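Local coordinates for transmembrane oligosaccharyl transferase (PDB 3WAJ), which belongs to the STT3/AglB family of oligosaccharyl transferases, large membrane proteins that join a multi-helix GT-C-type membrane region to a globular C-terminal part, at residues Val25-Leu30 / Ala491-Ala496; Gln153-Gly158 / His162-Ala167; Phe168-Ala173 / Ala428-Ala433. All blocks are in the same frame, centred on the assembly; numbering follows the deposited sequence.

Contact 1. Residues Val25-Leu30 / Ala491-Ala496; sequences VKLRIL and AQSSYA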
loop_
_atom_site.group_PDB
_atom_site.type_symbol
_atom_site.label_atom_id
_atom_site.label_comp_id
_atom_site.label_asym_id
_atom_site.label_seq_id
_atom_site.Cartn_x
_atom_site.Cartn_y
_atom_site.Cartn_z
ATOM N N VAL A 25 -0.525 -15.060 -19.783
ATOM C CA VAL A 25 0.920 -15.002 -19.608
ATOM C C VAL A 25 1.456 -13.769 -20.311
ATOM O O VAL A 25 2.305 -13.058 -19.772
ATOM C CB VAL A 25 1.633 -16.254 -20.146
ATOM C CG1 VAL A 25 3.154 -16.094 -20.042
ATOM C CG2 VAL A 25 1.197 -17.483 -19.381
ATOM N N LYS A 26 0.956 -13.525 -21.517
ATOM C CA LYS A 26 1.377 -12.374 -22.311
ATOM C C LYS A 26 1.119 -11.099 -21.524
ATOM O O LYS A 26 1.988 -10.237 -21.415
ATOM C CB LYS A 26 0.636 -12.344 -23.662
ATOM C CG LYS A 26 1.024 -11.188 -24.596
ATOM C CD LYS A 26 0.058 -10.003 -24.470
ATOM C CE LYS A 26 0.313 -8.926 -25.520
ATOM N NZ LYS A 26 1.665 -8.340 -25.478
ATOM N N LEU A 27 -0.077 -11.013 -20.952
ATOM C CA LEU A 27 -0.486 -9.861 -20.151
ATOM C C LEU A 27 0.274 -9.753 -18.825
ATOM O O LEU A 27 0.695 -8.672 -18.433
ATOM C CB LEU A 27 -2.002 -9.897 -19.901
ATOM C CG LEU A 27 -2.871 -8.887 -20.657
ATOM C CD1 LEU A 27 -2.312 -8.615 -22.032
ATOM C CD2 LEU A 27 -4.313 -9.366 -20.751
ATOM N N ARG A 28 0.480 -10.862 -18.129
ATOM C CA ARG A 28 1.021 -10.759 -16.768
ATOM C C ARG A 28 2.526 -10.952 -16.598
ATOM O O ARG A 28 3.114 -10.433 -15.653
ATOM C CB ARG A 28 0.233 -11.658 -15.816
ATOM C CG ARG A 28 -1.163 -11.143 -15.574
ATOM C CD ARG A 28 -2.172 -12.268 -15.447
ATOM N NE ARG A 28 -3.529 -11.767 -15.647
ATOM C CZ ARG A 28 -4.445 -11.746 -14.696
ATOM N NH1 ARG A 28 -4.141 -12.225 -13.509
ATOM N NH2 ARG A 28 -5.656 -11.268 -14.930
ATOM N N ILE A 29 3.143 -11.690 -17.513
ATOM C CA ILE A 29 4.574 -11.971 -17.431
ATOM C C ILE A 29 5.362 -11.198 -18.489
ATOM O O ILE A 29 6.438 -10.667 -18.210
ATOM C CB ILE A 29 4.841 -13.486 -17.552
ATOM C CG1 ILE A 29 4.089 -14.231 -16.445
ATOM C CG2 ILE A 29 6.334 -13.797 -17.531
ATOM C CD1 ILE A 29 4.611 -15.618 -16.161
ATOM N N LEU A 30 4.808 -11.119 -19.695
ATOM C CA LEU A 30 5.517 -10.551 -20.852
ATOM C C LEU A 30 5.414 -9.032 -20.974
ATOM O O LEU A 30 6.419 -8.345 -21.157
ATOM C CB LEU A 30 5.027 -11.198 -22.148
ATOM C CG LEU A 30 5.811 -12.359 -22.757
ATOM C CD1 LEU A 30 6.449 -13.261 -21.709
ATOM C CD2 LEU A 30 4.895 -13.155 -23.674
ATOM N N ALA A 491 -2.940 -2.247 -22.094
ATOM C CA ALA A 491 -2.380 -0.929 -21.786
ATOM C C ALA A 491 -2.046 -0.738 -20.308
ATOM O O ALA A 491 -1.188 0.074 -19.973
ATOM C CB ALA A 491 -3.315 0.154 -22.240
ATOM N N GLN A 492 -2.740 -1.454 -19.424
ATOM C CA GLN A 492 -2.482 -1.340 -17.990
ATOM C C GLN A 492 -1.440 -2.342 -17.514
ATOM O O GLN A 492 -0.917 -2.223 -16.428
ATOM C CB GLN A 492 -3.769 -1.560 -17.204
ATOM C CG GLN A 492 -4.821 -0.495 -17.371
ATOM C CD GLN A 492 -6.103 -0.860 -16.640
ATOM O OE1 GLN A 492 -6.169 -1.890 -15.962
ATOM N NE2 GLN A 492 -7.126 -0.020 -16.771
ATOM N N SER A 493 -1.162 -3.334 -18.346
ATOM C CA SER A 493 -0.326 -4.465 -17.986
ATOM C C SER A 493 1.123 -4.203 -18.370
ATOM O O SER A 493 2.021 -4.990 -18.055
ATOM C CB SER A 493 -0.841 -5.695 -18.733
ATOM O OG SER A 493 0.092 -6.743 -18.712
ATOM N N SER A 494 1.350 -3.088 -19.051
ATOM C CA SER A 494 2.662 -2.819 -19.624
ATOM C C SER A 494 3.567 -1.988 -18.712
ATOM O O SER A 494 4.775 -1.917 -18.928
ATOM C CB SER A 494 2.529 -2.199 -21.018
ATOM O OG SER A 494 1.639 -1.101 -21.015
ATOM N N TYR A 495 2.987 -1.378 -17.684
ATOM C CA TYR A 495 3.777 -0.656 -16.690
ATOM C C TYR A 495 3.747 -1.358 -15.333
ATOM O O TYR A 495 2.707 -1.851 -14.907
ATOM C CB TYR A 495 3.291 0.796 -16.542
ATOM C CG TYR A 495 1.894 0.956 -15.946
ATOM C CD1 TYR A 495 0.749 0.759 -16.727
ATOM C CD2 TYR A 495 1.717 1.324 -14.607
ATOM C CE1 TYR A 495 -0.536 0.910 -16.190
ATOM C CE2 TYR A 495 0.434 1.479 -14.059
ATOM C CZ TYR A 495 -0.689 1.269 -14.858
ATOM O OH TYR A 495 -1.963 1.415 -14.331
ATOM N N ALA A 496 4.889 -1.404 -14.654
ATOM C CA ALA A 496 4.935 -1.935 -13.297
ATOM C C ALA A 496 5.486 -0.893 -12.330
ATOM O O ALA A 496 6.341 -0.080 -12.691
ATOM C CB ALA A 496 5.757 -3.215 -13.237
#
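The flat group at the meeting point is the peptide between Leu27 and Arg28, whose carbonyl O is turned to the side chain of Ser493; no aromatic face takes part. Ser493 CB lies 3.4 Å from Leu27 O. Ser493 OG is modelled only 2.0 Å from Leu27 O, which is too short for any bond, so the position of the hydroxyl is doubtful, though the proximity of the two backbones is clear: the CA atoms of Leu27 and Ser493 are 5.8 Å apart. The contact joins the end of helix 19-30 to the loop that follows helix 474-491; these are probably the first and last transmembrane helices of the STT3-type membrane region. Helix 19-30 finishes in a wider pi-type turn, where Val25 O accepts from both Ile29 N and Leu30 N. The side chain of Leu27 rests against Tyr486, Ala489 and Asp490 of helix 474-491, so the helix that leads into the loop covers it as well. On the other segment, the amide of Gln492 is held at both ends, its OE1 by Gly149 N and its NE2 by Leu379 O, while Ser494 OG makes a weak bond of 3.2 Å back to Ala491 O.

Contact 2. Residues Gln153-Gly158 / His162-Ala167; sequences QRSILG and HHIWEA. With ZN (zinc ion), chain B; SO4 (sulfate ion), chain C.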
loop_
_atom_site.group_PDB
_atom_site.type_symbol
_atom_site.label_atom_id
_atom_site.label_comp_id
_atom_site.label_asym_id
_atom_site.label_seq_id
_atom_site.Cartn_x
_atom_site.Cartn_y
_atom_site.Cartn_z
ATOM N N GLN A 153 -3.790 -5.516 -12.064
ATOM C CA GLN A 153 -2.630 -4.784 -11.557
ATOM C C GLN A 153 -1.941 -5.512 -10.403
ATOM O O GLN A 153 -0.725 -5.472 -10.280
ATOM C CB GLN A 153 -3.018 -3.361 -11.164
ATOM C CG GLN A 153 -3.190 -2.434 -12.359
ATOM C CD GLN A 153 -3.949 -1.167 -12.004
ATOM O OE1 GLN A 153 -4.345 -0.967 -10.850
ATOM N NE2 GLN A 153 -4.165 -0.307 -12.997
ATOM N N ARG A 154 -2.730 -6.206 -9.587
ATOM C CA ARG A 154 -2.220 -6.969 -8.448
ATOM C C ARG A 154 -1.941 -8.440 -8.761
ATOM O O ARG A 154 -1.811 -9.267 -7.862
ATOM C CB ARG A 154 -3.202 -6.832 -7.290
ATOM C CG ARG A 154 -3.159 -5.434 -6.733
ATOM C CD ARG A 154 -4.204 -5.158 -5.737
ATOM N NE ARG A 154 -4.121 -3.745 -5.384
ATOM C CZ ARG A 154 -4.829 -3.155 -4.426
ATOM N NH1 ARG A 154 -5.697 -3.856 -3.704
ATOM N NH2 ARG A 154 -4.661 -1.859 -4.193
ATOM N N SER A 155 -1.803 -8.741 -10.049
ATOM C CA SER A 155 -1.736 -10.114 -10.530
ATOM C C SER A 155 -0.660 -10.194 -11.608
ATOM O O SER A 155 -0.482 -11.198 -12.300
ATOM C CB SER A 155 -3.094 -10.480 -11.108
ATOM O OG SER A 155 -3.223 -11.865 -11.252
ATOM N N ILE A 156 0.053 -9.088 -11.725
ATOM C CA ILE A 156 1.102 -8.876 -12.706
ATOM C C ILE A 156 2.450 -9.361 -12.145
ATOM O O ILE A 156 2.608 -9.494 -10.923
ATOM C CB ILE A 156 1.141 -7.358 -13.047
ATOM C CG1 ILE A 156 0.853 -7.132 -14.512
ATOM C CG2 ILE A 156 2.423 -6.687 -12.623
ATOM C CD1 ILE A 156 -0.501 -7.610 -14.883
ATOM N N LEU A 157 3.403 -9.645 -13.035
ATOM C CA LEU A 157 4.790 -9.939 -12.656
ATOM C C LEU A 157 5.270 -8.962 -11.578
ATOM O O LEU A 157 5.144 -7.739 -11.732
ATOM C CB LEU A 157 5.696 -9.774 -13.881
ATOM C CG LEU A 157 6.890 -10.664 -14.233
ATOM C CD1 LEU A 157 7.973 -9.780 -14.797
ATOM C CD2 LEU A 157 7.410 -11.504 -13.080
ATOM N N GLY A 158 5.817 -9.485 -10.484
ATOM C CA GLY A 158 6.413 -8.616 -9.482
ATOM C C GLY A 158 5.485 -8.097 -8.392
ATOM O O GLY A 158 5.972 -7.688 -7.337
ATOM N N HIS A 162 -1.076 -10.647 -1.591
ATOM C CA HIS A 162 -2.046 -11.708 -1.369
ATOM C C HIS A 162 -3.412 -11.463 -2.035
ATOM O O HIS A 162 -4.307 -12.307 -1.942
ATOM C CB HIS A 162 -2.219 -11.964 0.136
ATOM C CG HIS A 162 -2.652 -10.756 0.909
ATOM N ND1 HIS A 162 -1.941 -10.268 1.989
ATOM C CD2 HIS A 162 -3.725 -9.939 0.767
ATOM C CE1 HIS A 162 -2.560 -9.200 2.476
ATOM N NE2 HIS A 162 -3.644 -8.984 1.751
ATOM N N HIS A 163 -3.582 -10.321 -2.698
ATOM C CA HIS A 163 -4.909 -9.980 -3.243
ATOM C C HIS A 163 -5.332 -10.927 -4.376
ATOM O O HIS A 163 -6.513 -11.246 -4.518
ATOM C CB HIS A 163 -5.005 -8.499 -3.678
ATOM C CG HIS A 163 -4.564 -7.531 -2.634
ATOM N ND1 HIS A 163 -5.284 -7.304 -1.469
ATOM C CD2 HIS A 163 -3.472 -6.721 -2.546
ATOM C CE1 HIS A 163 -4.647 -6.415 -0.723
ATOM N NE2 HIS A 163 -3.553 -6.040 -1.369
ATOM N N ILE A 164 -4.382 -11.376 -5.193
ATOM C CA ILE A 164 -4.738 -12.358 -6.213
ATOM C C ILE A 164 -5.214 -13.635 -5.533
ATOM O O ILE A 164 -6.144 -14.280 -6.006
ATOM C CB ILE A 164 -3.595 -12.642 -7.240
ATOM C CG1 ILE A 164 -4.043 -13.702 -8.259
ATOM C CG2 ILE A 164 -2.316 -13.085 -6.549
ATOM C CD1 ILE A 164 -5.174 -13.243 -9.171
ATOM N N TRP A 165 -4.619 -13.966 -4.388
ATOM C CA TRP A 165 -4.946 -15.218 -3.715
ATOM C C TRP A 165 -6.244 -15.170 -2.931
ATOM O O TRP A 165 -6.881 -16.205 -2.713
ATOM C CB TRP A 165 -3.781 -15.674 -2.840
ATOM C CG TRP A 165 -2.542 -15.890 -3.667
ATOM C CD1 TRP A 165 -1.430 -15.095 -3.714
ATOM C CD2 TRP A 165 -2.308 -16.964 -4.584
ATOM N NE1 TRP A 165 -0.514 -15.618 -4.594
ATOM C CE2 TRP A 165 -1.027 -16.767 -5.141
ATOM C CE3 TRP A 165 -3.053 -18.077 -4.981
ATOM C CZ2 TRP A 165 -0.474 -17.647 -6.087
ATOM C CZ3 TRP A 165 -2.508 -18.947 -5.916
ATOM C CH2 TRP A 165 -1.229 -18.727 -6.459
ATOM N N GLU A 166 -6.626 -13.978 -2.488
ATOM C CA GLU A 166 -7.961 -13.787 -1.955
ATOM C C GLU A 166 -8.947 -14.176 -3.044
ATOM O O GLU A 166 -9.848 -14.972 -2.819
ATOM C CB GLU A 166 -8.193 -12.328 -1.575
ATOM C CG GLU A 166 -7.459 -11.855 -0.363
ATOM C CD GLU A 166 -7.696 -10.387 -0.121
ATOM O OE1 GLU A 166 -6.728 -9.601 -0.233
ATOM O OE2 GLU A 166 -8.857 -10.011 0.153
ATOM N N ALA A 167 -8.769 -13.613 -4.236
ATOM C CA ALA A 167 -9.682 -13.916 -5.336
ATOM C C ALA A 167 -9.651 -15.403 -5.695
ATOM O O ALA A 167 -10.692 -16.051 -5.804
ATOM C CB ALA A 167 -9.385 -13.059 -6.551
HETATM ZN ZN ZN B . -1.775 -5.068 -0.621
HETATM S S SO4 C . -4.503 -5.898 3.502
HETATM O O1 SO4 C . -3.034 -5.906 3.508
HETATM O O2 SO4 C . -4.963 -5.697 4.880
HETATM O O3 SO4 C . -4.961 -4.803 2.645
HETATM O O4 SO4 C . -5.067 -7.155 2.995
HETATM O O HOH W 1 -1.872 -9.654 -5.313
HETATM O O HOH W 2 -3.253 -3.557 0.739
HETATM O O HOH W 3 -1.280 -6.568 1.014
HETATM O O HOH W 4 -0.873 -3.187 -1.215
#
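Arg154 leaves helical geometry just after helix 150-153, and the loop it opens passes the first turn of helix 163-181, with the CA atoms of Ser155 and Ile164 5.7 Å apart. Just before Ile164 in the sequence comes Asp161-His162-His163, which resembles the DXD motifs of the STT3 family with histidine in the last position, and His163 NE2 binds the zinc ion at 2.2 Å; three waters also sit on the metal, and Asp47 and Asp161 complete the site. Arg154, its chain extended from CG to NE, lays NH1 over the centre of one face of the His163 imidazole, 3.8 Å above the plane, with guanidinium and ring 35° apart; its CD touches the rim at CD2. Against the opposite face comes His162 CD2, off centre. The rotation of the ring is further fixed by His163 ND1, which donates to Glu166 OE1 over 3.0 Å, the carboxylate oxygen lying 30° out of the imidazole plane. Glu166 is thus a second-shell residue, and its OE2 is held by Tyr429 OH. One residue on along each segment, Ser155 OG closes on Ile164 CD1 at 3.2 Å. At the edge of its ring, His162 NE2 donates over 2.6 Å to O4 of a sulfate ion, probably from the crystallisation liquor. Water 1 spans the two backbones, donating to Arg154 O at 2.6 Å and accepting from Ile164 N at 3.0 Å.

Contact 3. Residues Phe168-Ala173 / Ala428-Ala433; sequences FWQVSA and AYYFAA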
loop_
_atom_site.group_PDB
_atom_site.type_symbol
_atom_site.label_atom_id
_atom_site.label_comp_id
_atom_site.label_asym_id
_atom_site.label_seq_id
_atom_site.Cartn_x
_atom_site.Cartn_y
_atom_site.Cartn_z
ATOM N N PHE A 168 -8.451 -15.946 -5.846
ATOM C CA PHE A 168 -8.284 -17.331 -6.262
ATOM C C PHE A 168 -8.935 -18.297 -5.263
ATOM O O PHE A 168 -9.697 -19.169 -5.656
ATOM C CB PHE A 168 -6.793 -17.647 -6.446
ATOM C CG PHE A 168 -6.514 -19.019 -7.016
ATOM C CD1 PHE A 168 -6.142 -19.164 -8.341
ATOM C CD2 PHE A 168 -6.595 -20.156 -6.216
ATOM C CE1 PHE A 168 -5.868 -20.411 -8.867
ATOM C CE2 PHE A 168 -6.334 -21.409 -6.736
ATOM C CZ PHE A 168 -5.967 -21.538 -8.066
ATOM N N TRP A 169 -8.642 -18.160 -3.977
ATOM C CA TRP A 169 -9.210 -19.108 -3.026
ATOM C C TRP A 169 -10.700 -18.866 -2.753
ATOM O O TRP A 169 -11.429 -19.805 -2.425
ATOM C CB TRP A 169 -8.380 -19.186 -1.728
ATOM C CG TRP A 169 -6.974 -19.714 -1.970
ATOM C CD1 TRP A 169 -5.794 -19.035 -1.795
ATOM C CD2 TRP A 169 -6.612 -21.017 -2.463
ATOM N NE1 TRP A 169 -4.730 -19.839 -2.136
ATOM C CE2 TRP A 169 -5.202 -21.055 -2.553
ATOM C CE3 TRP A 169 -7.343 -22.150 -2.836
ATOM C CZ2 TRP A 169 -4.509 -22.194 -3.001
ATOM C CZ3 TRP A 169 -6.660 -23.274 -3.276
ATOM C CH2 TRP A 169 -5.255 -23.288 -3.359
ATOM N N GLN A 170 -11.169 -17.628 -2.891
ATOM C CA GLN A 170 -12.588 -17.362 -2.649
ATOM C C GLN A 170 -13.441 -18.047 -3.712
ATOM O O GLN A 170 -14.378 -18.786 -3.392
ATOM C CB GLN A 170 -12.908 -15.867 -2.630
ATOM C CG GLN A 170 -14.354 -15.581 -2.222
ATOM C CD GLN A 170 -14.822 -14.202 -2.639
ATOM O OE1 GLN A 170 -15.059 -13.327 -1.800
ATOM N NE2 GLN A 170 -14.956 -13.999 -3.941
ATOM N N VAL A 171 -13.103 -17.786 -4.973
ATOM C CA VAL A 171 -13.754 -18.426 -6.111
ATOM C C VAL A 171 -13.612 -19.946 -6.031
ATOM O O VAL A 171 -14.582 -20.677 -6.232
ATOM C CB VAL A 171 -13.191 -17.899 -7.437
ATOM C CG1 VAL A 171 -13.898 -18.550 -8.629
ATOM C CG2 VAL A 171 -13.344 -16.389 -7.497
ATOM N N SER A 172 -12.401 -20.410 -5.735
ATOM C CA SER A 172 -12.139 -21.832 -5.529
ATOM C C SER A 172 -13.063 -22.403 -4.480
ATOM O O SER A 172 -13.602 -23.491 -4.660
ATOM C CB SER A 172 -10.690 -22.078 -5.084
ATOM O OG SER A 172 -9.791 -21.870 -6.151
ATOM N N ALA A 173 -13.232 -21.676 -3.375
ATOM C CA ALA A 173 -14.060 -22.161 -2.277
ATOM C C ALA A 173 -15.516 -22.317 -2.724
ATOM O O ALA A 173 -16.159 -23.311 -2.402
ATOM C CB ALA A 173 -13.955 -21.251 -1.066
ATOM N N ALA A 428 -12.006 -3.705 -5.067
ATOM C CA ALA A 428 -12.511 -3.814 -6.433
ATOM C C ALA A 428 -12.202 -5.168 -7.068
ATOM O O ALA A 428 -13.031 -5.706 -7.811
ATOM C CB ALA A 428 -11.971 -2.686 -7.288
ATOM N N TYR A 429 -11.021 -5.718 -6.767
ATOM C CA TYR A 429 -10.573 -6.978 -7.374
ATOM C C TYR A 429 -11.544 -8.145 -7.159
ATOM O O TYR A 429 -11.579 -9.095 -7.943
ATOM C CB TYR A 429 -9.157 -7.350 -6.918
ATOM C CG TYR A 429 -8.977 -7.432 -5.420
ATOM C CD1 TYR A 429 -9.321 -8.577 -4.717
ATOM C CD2 TYR A 429 -8.435 -6.375 -4.713
ATOM C CE1 TYR A 429 -9.155 -8.657 -3.340
ATOM C CE2 TYR A 429 -8.262 -6.448 -3.354
ATOM C CZ TYR A 429 -8.633 -7.590 -2.668
ATOM O OH TYR A 429 -8.460 -7.661 -1.305
ATOM N N TYR A 430 -12.346 -8.067 -6.106
ATOM C CA TYR A 430 -13.334 -9.106 -5.862
ATOM C C TYR A 430 -14.456 -9.133 -6.909
ATOM O O TYR A 430 -15.122 -10.163 -7.087
ATOM C CB TYR A 430 -13.901 -8.964 -4.455
ATOM C CG TYR A 430 -13.065 -9.594 -3.349
ATOM C CD1 TYR A 430 -12.837 -10.960 -3.318
ATOM C CD2 TYR A 430 -12.565 -8.834 -2.315
ATOM C CE1 TYR A 430 -12.112 -11.543 -2.305
ATOM C CE2 TYR A 430 -11.838 -9.407 -1.289
ATOM C CZ TYR A 430 -11.619 -10.765 -1.292
ATOM O OH TYR A 430 -10.901 -11.354 -0.279
ATOM N N PHE A 431 -14.671 -8.017 -7.606
ATOM C CA PHE A 431 -15.735 -7.965 -8.614
ATOM C C PHE A 431 -15.290 -8.633 -9.912
ATOM O O PHE A 431 -16.119 -9.027 -10.734
ATOM C CB PHE A 431 -16.196 -6.519 -8.875
ATOM C CG PHE A 431 -17.021 -5.924 -7.761
ATOM C CD1 PHE A 431 -18.027 -6.663 -7.152
ATOM C CD2 PHE A 431 -16.786 -4.624 -7.319
ATOM C CE1 PHE A 431 -18.787 -6.117 -6.119
ATOM C CE2 PHE A 431 -17.541 -4.070 -6.287
ATOM C CZ PHE A 431 -18.540 -4.818 -5.687
ATOM N N ALA A 432 -13.975 -8.767 -10.081
ATOM C CA ALA A 432 -13.408 -9.325 -11.303
ATOM C C ALA A 432 -14.028 -10.682 -11.667
ATOM O O ALA A 432 -14.596 -10.844 -12.745
ATOM C CB ALA A 432 -11.909 -9.442 -11.170
ATOM N N ALA A 433 -13.922 -11.650 -10.761
ATOM C CA ALA A 433 -14.528 -12.958 -10.980
ATOM C C ALA A 433 -16.026 -12.840 -11.203
ATOM O O ALA A 433 -16.587 -13.607 -11.979
ATOM C CB ALA A 433 -14.248 -13.886 -9.818
#
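Apolar contact comes first: Val171 CG2 meets Ala433 CB at 3.5 Å. The small alanine lets helices 163-181 and 429-446 approach here, with the CA atoms of Val171 and Ala433 7.4 Å apart. Val171 also leans on Pro123 and Leu127 of helix 121-131.

The second kind is amide against aromatic ring. Gln170 reaches across with CG anti to the backbone N (chi1 -174°) and the rest of the chain extended, which brings its amide obliquely against the CD1-CE1 bond of the Tyr430 ring. Gln170 CD comes within 3.8 Å of Tyr430 CE1, and the two planes differ by 29°. Which amide atom is the oxygen is doubtful. Over one face of the Tyr430 ring, toward its rim, sits Tyr429 CE1.

Hydrogen bonds lie within each helix or lead outward. Phe168 O accepts from Ser172 N and, on the opposite face of its plane, from Ser172 OG at 2.7 Å. The buried phenol of Tyr430 has its main polar partner, Tyr211 OH of helix 199-214, beyond the pair, with a weaker bond to Glu166 OE2, and what these two segments give each other is chiefly van der Waals fit.

Overall arrangement
All three contacts belong to the helical membrane region, and none involves a strand. Their segments come in the order 25-30, 153-158, 162-167, 168-173, 428-433, 491-496, so contact 1 ties the two ends of the region and encloses the other two. Centres of contacts 1 and 2 are 13 Å apart, and Arg28 O probably bonds to Leu157 N. Contacts 2 and 3, 11 Å apart, share helix 163-181, and Tyr430 OH approaches Glu166 OE2 in a weak bond. Contacts 1 and 3 do not touch, their centres lying about 20 Å apart. Contact 2, which carries the zinc ligand His163, is the one that touches both of the others.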